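Local coordinates for protein glycerol trinitrate reductase (Agrobacterium tumefaciens, PDB 5EPD) that probably reduces glycerol trinitrate with FMN as cofactor and a nicotinamide nucleotide as electron source, as a TIM-barrel member of the old yellow enzyme family, here crystallised without its flavin, at residues Q84-Y88 and Q89-G93; R164-L168 and E169-G173; Q238-P242 and E243-I247; D272-A276 and L277-Y281. One frame throughout, in Å; residues are numbered along the deposited sequence.

Interaction 1. Residues Q84-Y88 and Q89-G93; sequences QGQGY and QDTPG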
# COMPACT_ATOMS: atom_id res chain seq x y z
N GLN A 84 -16.45 -3.93 3.61
CA GLN A 84 -16.75 -4.00 2.20
C GLN A 84 -15.42 -4.05 1.42
O GLN A 84 -15.24 -4.85 0.48
CB GLN A 84 -17.56 -2.78 1.78
CG GLN A 84 -18.04 -2.85 0.33
CD GLN A 84 -18.57 -1.53 -0.19
OE1 GLN A 84 -17.81 -0.60 -0.47
NE2 GLN A 84 -19.89 -1.46 -0.34
N GLY A 85 -14.50 -3.20 1.84
CA GLY A 85 -13.17 -3.16 1.25
C GLY A 85 -12.17 -4.22 1.69
O GLY A 85 -10.99 -4.10 1.32
N GLN A 86 -12.59 -5.23 2.49
CA GLN A 86 -11.71 -6.35 2.86
C GLN A 86 -11.75 -7.44 1.80
O GLN A 86 -12.84 -7.82 1.32
CB GLN A 86 -12.09 -6.95 4.22
CG GLN A 86 -11.06 -7.96 4.78
CD GLN A 86 -11.48 -8.68 6.08
OE1 GLN A 86 -12.35 -8.21 6.82
NE2 GLN A 86 -10.85 -9.82 6.35
N GLY A 87 -10.57 -7.96 1.44
CA GLY A 87 -10.45 -8.99 0.38
C GLY A 87 -9.66 -10.25 0.73
O GLY A 87 -9.75 -11.25 0.04
N TYR A 88 -8.88 -10.16 1.79
CA TYR A 88 -8.12 -11.31 2.32
C TYR A 88 -8.44 -11.46 3.81
O TYR A 88 -8.66 -10.44 4.50
CB TYR A 88 -6.63 -11.06 2.15
CG TYR A 88 -6.23 -10.76 0.73
CD1 TYR A 88 -6.38 -9.50 0.21
CD2 TYR A 88 -5.70 -11.75 -0.07
CE1 TYR A 88 -6.00 -9.23 -1.10
CE2 TYR A 88 -5.31 -11.51 -1.36
CZ TYR A 88 -5.46 -10.24 -1.87
OH TYR A 88 -5.08 -10.02 -3.19
N GLN A 89 -8.46 -12.70 4.30
CA GLN A 89 -8.74 -12.93 5.72
C GLN A 89 -7.69 -12.27 6.64
O GLN A 89 -6.49 -12.18 6.30
CB GLN A 89 -8.80 -14.41 6.04
CG GLN A 89 -7.53 -15.21 5.71
CD GLN A 89 -7.66 -16.68 6.15
OE1 GLN A 89 -8.60 -17.40 5.75
NE2 GLN A 89 -6.73 -17.11 7.01
N ASP A 90 -8.15 -11.79 7.79
CA ASP A 90 -7.23 -11.38 8.87
C ASP A 90 -6.28 -10.26 8.48
O ASP A 90 -5.19 -10.14 9.04
CB ASP A 90 -6.45 -12.60 9.38
CG ASP A 90 -7.37 -13.67 9.88
OD1 ASP A 90 -8.32 -13.29 10.61
OD2 ASP A 90 -7.17 -14.87 9.54
N THR A 91 -6.70 -9.44 7.53
CA THR A 91 -6.04 -8.19 7.30
C THR A 91 -6.70 -7.18 8.26
O THR A 91 -7.88 -7.27 8.57
CB THR A 91 -6.14 -7.77 5.81
OG1 THR A 91 -7.49 -7.47 5.47
CG2 THR A 91 -5.66 -8.87 4.88
N PRO A 92 -5.92 -6.21 8.76
CA PRO A 92 -6.47 -5.27 9.75
C PRO A 92 -7.29 -4.15 9.18
O PRO A 92 -7.18 -3.85 8.00
CB PRO A 92 -5.21 -4.68 10.42
CG PRO A 92 -4.16 -4.76 9.36
CD PRO A 92 -4.46 -6.06 8.61
N GLY A 93 -8.04 -3.49 10.06
CA GLY A 93 -8.89 -2.37 9.65
C GLY A 93 -8.45 -1.05 10.22
O GLY A 93 -7.49 -0.95 10.99
O HOH W 1 -11.12 -12.07 8.12
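Gln86 and Thr91 meet on the inner side of a bend, and the long side chain of Gln86 does most of the work. From CB it sets off with CG anti to the backbone N (chi1 -170°), which carries the chain toward residues 89-91. CG comes to 3.7 Å from Thr91 OG1, a van der Waals contact; the hydroxyl itself is hydrogen-bonded to Gln80 of strand 73-80. The chain stays extended through CD, and the amide reaches forward to the residue two places on: NE2 gives one hydrogen to Tyr88 O at 2.9 Å. The bond is nearly straight at 167° and lies in the amide plane, though it meets the carbonyl from above its plane. NE2 donates again to a water 2.9 Å away, which also accepts from Asp90 N at 3.0 Å. Two bonds therefore fix the rotation of this buried amide, a task that suits glutamine, whose NH2 can donate twice. Beside it, Thr91 CG2 rests 3.6 Å from Tyr88 CB, while the phenol of Tyr88 leads away to Tyr201. Gln89 and Asp90 form the corner, Asp90 with a positive phi of 61°. Tyr88 to Thr91 form a type II beta turn, braced by a glutamine that precedes it, in the loop after strand 73-80 of the TIM barrel.

Interaction 2. Residues R164-L168 and E169-G173; sequences RALEL and EELAG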
# COMPACT_ATOMS: atom_id res chain seq x y z
N ARG A 164 -20.56 -7.04 -7.77
CA ARG A 164 -21.69 -6.19 -8.14
C ARG A 164 -21.17 -4.81 -8.57
O ARG A 164 -20.34 -4.21 -7.88
CB ARG A 164 -22.60 -6.07 -6.91
CG ARG A 164 -23.70 -5.01 -6.90
CD ARG A 164 -24.49 -5.03 -5.58
NE ARG A 164 -23.84 -4.26 -4.52
CZ ARG A 164 -23.76 -2.92 -4.48
NH1 ARG A 164 -24.29 -2.15 -5.43
NH2 ARG A 164 -23.14 -2.34 -3.48
N ALA A 165 -21.64 -4.31 -9.72
CA ALA A 165 -21.22 -2.98 -10.19
C ALA A 165 -21.84 -1.89 -9.30
O ALA A 165 -23.04 -1.90 -9.07
CB ALA A 165 -21.63 -2.79 -11.64
N LEU A 166 -21.02 -0.97 -8.80
CA LEU A 166 -21.51 0.06 -7.86
C LEU A 166 -22.46 1.05 -8.49
O LEU A 166 -22.23 1.55 -9.58
CB LEU A 166 -20.36 0.86 -7.28
CG LEU A 166 -19.59 0.09 -6.22
CD1 LEU A 166 -18.17 0.66 -6.13
CD2 LEU A 166 -20.32 0.11 -4.87
N GLU A 167 -23.54 1.36 -7.77
CA GLU A 167 -24.45 2.43 -8.16
C GLU A 167 -23.67 3.74 -8.03
O GLU A 167 -22.95 3.95 -7.04
CB GLU A 167 -25.70 2.47 -7.26
CG GLU A 167 -26.54 1.19 -7.19
CD GLU A 167 -26.98 0.72 -8.57
OE1 GLU A 167 -27.13 1.54 -9.50
OE2 GLU A 167 -27.19 -0.50 -8.74
N LEU A 168 -23.82 4.60 -9.04
CA LEU A 168 -23.25 5.95 -9.02
C LEU A 168 -23.46 6.62 -7.65
O LEU A 168 -22.55 7.29 -7.13
CB LEU A 168 -23.90 6.81 -10.11
CG LEU A 168 -23.32 8.22 -10.28
CD1 LEU A 168 -22.05 8.14 -11.12
CD2 LEU A 168 -24.32 9.16 -10.92
N GLU A 169 -24.64 6.40 -7.08
CA GLU A 169 -25.00 7.02 -5.80
C GLU A 169 -24.07 6.61 -4.65
O GLU A 169 -23.85 7.41 -3.74
CB GLU A 169 -26.45 6.68 -5.42
CG GLU A 169 -27.52 7.34 -6.28
CD GLU A 169 -27.46 6.95 -7.75
OE1 GLU A 169 -27.47 5.73 -8.06
OE2 GLU A 169 -27.42 7.87 -8.61
N GLU A 170 -23.52 5.38 -4.69
CA GLU A 170 -22.70 4.85 -3.56
C GLU A 170 -21.27 5.46 -3.46
O GLU A 170 -20.63 5.45 -2.40
CB GLU A 170 -22.59 3.33 -3.67
CG GLU A 170 -23.92 2.60 -3.64
CD GLU A 170 -23.77 1.11 -3.95
OE1 GLU A 170 -23.94 0.74 -5.13
OE2 GLU A 170 -23.49 0.29 -3.04
N LEU A 171 -20.81 6.03 -4.58
CA LEU A 171 -19.42 6.40 -4.73
C LEU A 171 -19.00 7.44 -3.72
O LEU A 171 -17.98 7.27 -3.07
CB LEU A 171 -19.15 6.87 -6.16
CG LEU A 171 -19.37 5.84 -7.27
CD1 LEU A 171 -18.82 6.37 -8.58
CD2 LEU A 171 -18.73 4.49 -6.95
N ALA A 172 -19.78 8.50 -3.55
CA ALA A 172 -19.46 9.52 -2.54
C ALA A 172 -19.27 8.87 -1.17
O ALA A 172 -18.44 9.32 -0.38
CB ALA A 172 -20.54 10.58 -2.47
N GLY A 173 -20.04 7.83 -0.89
CA GLY A 173 -19.93 7.10 0.37
C GLY A 173 -18.62 6.39 0.54
O GLY A 173 -18.10 6.32 1.67
O HOH W 2 -21.81 9.31 -5.18
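Arg164 and Glu170 face each other from opposite directions across the junction between strand 164-165, of a small sheet outside the barrel, and helix 171-187 of the TIM barrel, forming an end-on, two-pronged salt bridge. Guanidinium and carboxylate are nearly coplanar, their planes only 22° apart. NH1 of Arg164 binds OE1 of Glu170 at 2.9 Å and NH2 binds OE2 at 2.7 Å, each carboxylate oxygen using its syn lone pair. The bend of the arginine at chi3 (84°) turns its edge to the acid, whereas the glutamate runs out extended beyond CG. On its other side, anti and somewhat out of the carboxylate plane, OE1 also takes the backbone N-H of Glu167 at 2.7 Å. Two donors on one oxygen, one of them cationic, would probably stabilise the ionised acid. In return, Glu170 N donates to Glu167 O at 2.8 Å, so residue 170 is tied to residue 167 through both side chain and backbone. Leu166 lies across the glutamate at about a right angle, CD2 being 3.7 Å from OE2, and its CD1 meets CD2 of Leu171 obliquely at 4.0 Å; these two leucines are buried, where branched apolar chains fit. Glu167 and Glu169, by contrast, are exposed; acids near the amino end of a helix probably suit its dipole. A water accepts from Ala172 N at 2.7 Å and donates to Leu168 O.

Interaction 3. Residues Q238-P242 and E243-I247; sequences QEIGP and ERTGI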
# COMPACT_ATOMS: atom_id res chain seq x y z
N GLN A 238 -7.42 16.78 1.79
CA GLN A 238 -8.10 17.89 2.48
C GLN A 238 -8.29 17.60 3.96
O GLN A 238 -8.01 18.45 4.80
CB GLN A 238 -9.45 18.23 1.84
CG GLN A 238 -9.46 19.54 1.08
CD GLN A 238 -10.87 20.02 0.83
OE1 GLN A 238 -11.30 20.16 -0.32
NE2 GLN A 238 -11.62 20.23 1.90
N GLU A 239 -8.76 16.40 4.26
CA GLU A 239 -8.96 15.98 5.63
C GLU A 239 -7.72 16.18 6.50
O GLU A 239 -7.84 16.67 7.62
CB GLU A 239 -9.37 14.51 5.67
CG GLU A 239 -9.64 13.95 7.07
CD GLU A 239 -10.78 14.65 7.78
OE1 GLU A 239 -11.71 15.10 7.08
OE2 GLU A 239 -10.76 14.74 9.03
N ILE A 240 -6.56 15.76 6.01
CA ILE A 240 -5.36 15.70 6.86
C ILE A 240 -4.15 16.49 6.38
O ILE A 240 -3.19 16.62 7.12
CB ILE A 240 -4.90 14.23 7.09
CG1 ILE A 240 -4.29 13.62 5.82
CG2 ILE A 240 -6.07 13.38 7.57
CD1 ILE A 240 -3.70 12.24 6.03
N GLY A 241 -4.20 17.01 5.16
CA GLY A 241 -3.09 17.74 4.56
C GLY A 241 -2.47 16.96 3.40
O GLY A 241 -2.32 15.74 3.48
N PRO A 242 -2.11 17.64 2.31
CA PRO A 242 -1.40 16.97 1.22
C PRO A 242 -0.04 16.47 1.66
O PRO A 242 0.48 15.49 1.09
CB PRO A 242 -1.21 18.06 0.16
CG PRO A 242 -1.87 19.29 0.66
CD PRO A 242 -2.46 19.04 2.02
N GLU A 243 0.53 17.16 2.64
CA GLU A 243 1.85 16.85 3.20
C GLU A 243 1.85 15.57 4.07
O GLU A 243 2.89 15.14 4.50
CB GLU A 243 2.42 18.06 3.98
CG GLU A 243 1.97 18.22 5.46
CD GLU A 243 0.52 18.66 5.65
OE1 GLU A 243 -0.04 19.31 4.73
OE2 GLU A 243 -0.06 18.39 6.74
N ARG A 244 0.70 15.00 4.35
CA ARG A 244 0.64 13.68 4.97
C ARG A 244 -0.03 12.65 4.05
O ARG A 244 -0.32 11.53 4.47
CB ARG A 244 -0.11 13.77 6.28
CG ARG A 244 0.60 14.54 7.39
CD ARG A 244 -0.41 15.42 8.11
NE ARG A 244 -0.52 15.19 9.54
CZ ARG A 244 -1.65 15.34 10.25
NH1 ARG A 244 -2.80 15.69 9.66
NH2 ARG A 244 -1.63 15.12 11.55
N THR A 245 -0.25 13.03 2.78
CA THR A 245 -0.89 12.15 1.80
C THR A 245 0.11 11.66 0.73
O THR A 245 0.87 12.44 0.17
CB THR A 245 -2.07 12.85 1.10
OG1 THR A 245 -2.97 13.35 2.09
CG2 THR A 245 -2.83 11.87 0.17
N GLY A 246 0.09 10.34 0.51
CA GLY A 246 0.79 9.73 -0.61
C GLY A 246 -0.20 8.83 -1.33
O GLY A 246 -1.28 8.56 -0.81
N ILE A 247 0.18 8.38 -2.52
CA ILE A 247 -0.60 7.39 -3.22
C ILE A 247 0.40 6.41 -3.83
O ILE A 247 1.53 6.81 -4.19
CB ILE A 247 -1.49 8.05 -4.30
CG1 ILE A 247 -2.41 7.04 -4.96
CG2 ILE A 247 -0.64 8.74 -5.36
CD1 ILE A 247 -3.38 7.68 -5.91
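The alpha-to-beta turn of the barrel that joins helix 227-240 to strand 245-249 is closed by Arg244 reaching back to Ile240, the last residue of the helix. Arg244 NH1 donates to Ile240 O at 2.7 Å, in the carbonyl plane and on a lone pair, with the acceptor near the guanidinium plane. Bends at chi2 and chi3 swing the group round; a positive charge at the carboxyl end of a helix probably also suits the dipole there. Gly241 leaves the helix with phi 111°, a conformation natural to glycine, and its bare CA lies 3.4 Å from Glu243 OE1. Its carbonyl O is held from opposite faces, by Arg244 N on one and Thr245 OG1 on the other, the hydroxyl at 2.8 Å. Thr245 can serve a buried position because its hydroxyl is spent inside the turn. Next in order, Thr245 N bonds to Pro242 O at 3.1 Å, an i to i+3 bond of a short 3-10 turn, which proline, its phi held near -60°, is well suited to begin. Ile240 supplies the apolar packing, resting also on Ala182 and Ile186 of helix 171-187; the side chains of Ile240 and Arg244 pass at a slant, Ile240 CD1 lying 3.9 Å from Arg244 CB.

Interaction 4. Residues D272-A276 and L277-Y281; sequences DKLDA and LGIAY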
# COMPACT_ATOMS: atom_id res chain seq x y z
N ASP A 272 -0.41 14.12 -13.53
CA ASP A 272 -0.67 15.57 -13.67
C ASP A 272 -1.65 16.05 -12.60
O ASP A 272 -1.42 17.03 -11.90
CB ASP A 272 -1.28 15.90 -15.05
CG ASP A 272 -0.27 15.84 -16.18
OD1 ASP A 272 0.95 16.05 -15.92
OD2 ASP A 272 -0.71 15.57 -17.33
N LYS A 273 -2.77 15.36 -12.52
CA LYS A 273 -3.80 15.71 -11.55
C LYS A 273 -3.36 15.51 -10.09
O LYS A 273 -3.73 16.29 -9.21
CB LYS A 273 -5.05 14.89 -11.87
CG LYS A 273 -5.75 15.39 -13.12
CD LYS A 273 -6.58 16.63 -12.79
CE LYS A 273 -7.41 17.11 -13.97
NZ LYS A 273 -6.77 18.25 -14.67
N LEU A 274 -2.58 14.46 -9.84
CA LEU A 274 -2.06 14.23 -8.49
C LEU A 274 -1.13 15.35 -8.12
O LEU A 274 -1.23 15.88 -7.02
CB LEU A 274 -1.33 12.89 -8.37
CG LEU A 274 -2.23 11.67 -8.36
CD1 LEU A 274 -1.39 10.43 -8.66
CD2 LEU A 274 -2.98 11.56 -7.03
N ASP A 275 -0.24 15.73 -9.03
CA ASP A 275 0.67 16.84 -8.76
C ASP A 275 -0.09 18.12 -8.45
O ASP A 275 0.30 18.89 -7.56
CB ASP A 275 1.60 17.08 -9.94
CG ASP A 275 2.73 18.02 -9.59
OD1 ASP A 275 3.38 17.84 -8.53
OD2 ASP A 275 2.98 18.96 -10.36
N ALA A 276 -1.18 18.34 -9.17
CA ALA A 276 -2.02 19.51 -8.97
C ALA A 276 -2.60 19.57 -7.57
O ALA A 276 -2.77 20.66 -7.03
CB ALA A 276 -3.14 19.56 -10.01
N LEU A 277 -2.93 18.41 -6.99
CA LEU A 277 -3.45 18.34 -5.61
C LEU A 277 -2.38 18.64 -4.54
O LEU A 277 -2.71 18.83 -3.37
CB LEU A 277 -4.08 16.98 -5.32
CG LEU A 277 -5.43 16.71 -5.98
CD1 LEU A 277 -5.79 15.22 -6.00
CD2 LEU A 277 -6.49 17.52 -5.26
N GLY A 278 -1.11 18.67 -4.94
CA GLY A 278 -0.02 19.07 -4.04
C GLY A 278 0.46 17.99 -3.08
O GLY A 278 1.18 18.28 -2.13
N ILE A 279 0.08 16.74 -3.34
CA ILE A 279 0.38 15.66 -2.40
C ILE A 279 1.87 15.43 -2.25
O ILE A 279 2.67 15.66 -3.18
CB ILE A 279 -0.34 14.33 -2.72
CG1 ILE A 279 -0.08 13.89 -4.15
CG2 ILE A 279 -1.84 14.43 -2.45
CD1 ILE A 279 -0.44 12.45 -4.38
N ALA A 280 2.24 14.97 -1.06
CA ALA A 280 3.62 14.72 -0.67
C ALA A 280 4.38 13.75 -1.61
O ALA A 280 5.56 13.96 -1.88
CB ALA A 280 3.68 14.20 0.76
N TYR A 281 3.74 12.68 -2.08
CA TYR A 281 4.47 11.70 -2.89
C TYR A 281 3.62 10.75 -3.71
O TYR A 281 2.48 10.45 -3.36
CB TYR A 281 5.42 10.88 -2.00
CG TYR A 281 4.77 9.80 -1.16
CD1 TYR A 281 4.39 8.58 -1.72
CD2 TYR A 281 4.59 9.97 0.22
CE1 TYR A 281 3.83 7.58 -0.94
CE2 TYR A 281 4.05 8.96 1.01
CZ TYR A 281 3.67 7.77 0.43
OH TYR A 281 3.12 6.77 1.20
O HOH W 3 3.13 17.25 -5.83
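Leu274 and Ile279 make the tight side of this contact, CD2 of the leucine lying 3.8 Å from CD1 of the isoleucine as the two chains pass at an angle. Ile279 holds CG1 between its backbone N and carbonyl carbon (chi1 53°), which brings CG1 to 3.7 Å from Leu274 O and CD1 over the leucine. Both are buried, packed also against Thr233 of helix 227-240 and Ile247 of strand 245-249, where branched apolar side chains suit the interface between helix and barrel wall. Between Leu274 and Ile279 the helix 263-276 ends at a C-cap glycine (C'), the first residue to leave helical angles: Gly278 takes a positive phi of 80°, easily adopted without a side chain, and the backbone swings off toward barrel strand 281-284. Leu277 N still bonds to Lys273 O at 3.2 Å, with a weak second bond to Leu274 O, and Gly278 N to Asp275 O at 3.0 Å. The other side is looser. Lys273 leads its amine away from the turn, and the small methyl of Ala276 is exposed. Asp275, which also bonds Ser308, points away too and spans the gap through water: one molecule donates to its OD1 at 2.8 Å and to Ile279 O at 3.1 Å.

In the fold
Interactions 3 and 4 are successive alpha-to-beta turns at one end of the barrel and lie side by side, centres about 10 Å apart. Pro242 O and Ala280 N, 2.8 Å apart, probably share a hydrogen bond, and a backbone bond between Ile247 and Tyr281 joins the two strands. Both leave a helix through a glycine, but 238-247 adds arginine and threonine bonds where 272-281 relies on leucine-isoleucine packing. Interactions 1 and 2 belong to the other end, where strands lead out to helices. The first is a partly buried turn held by an amide and water; the second, farther from the chain centre and more exposed, depends on a salt bridge.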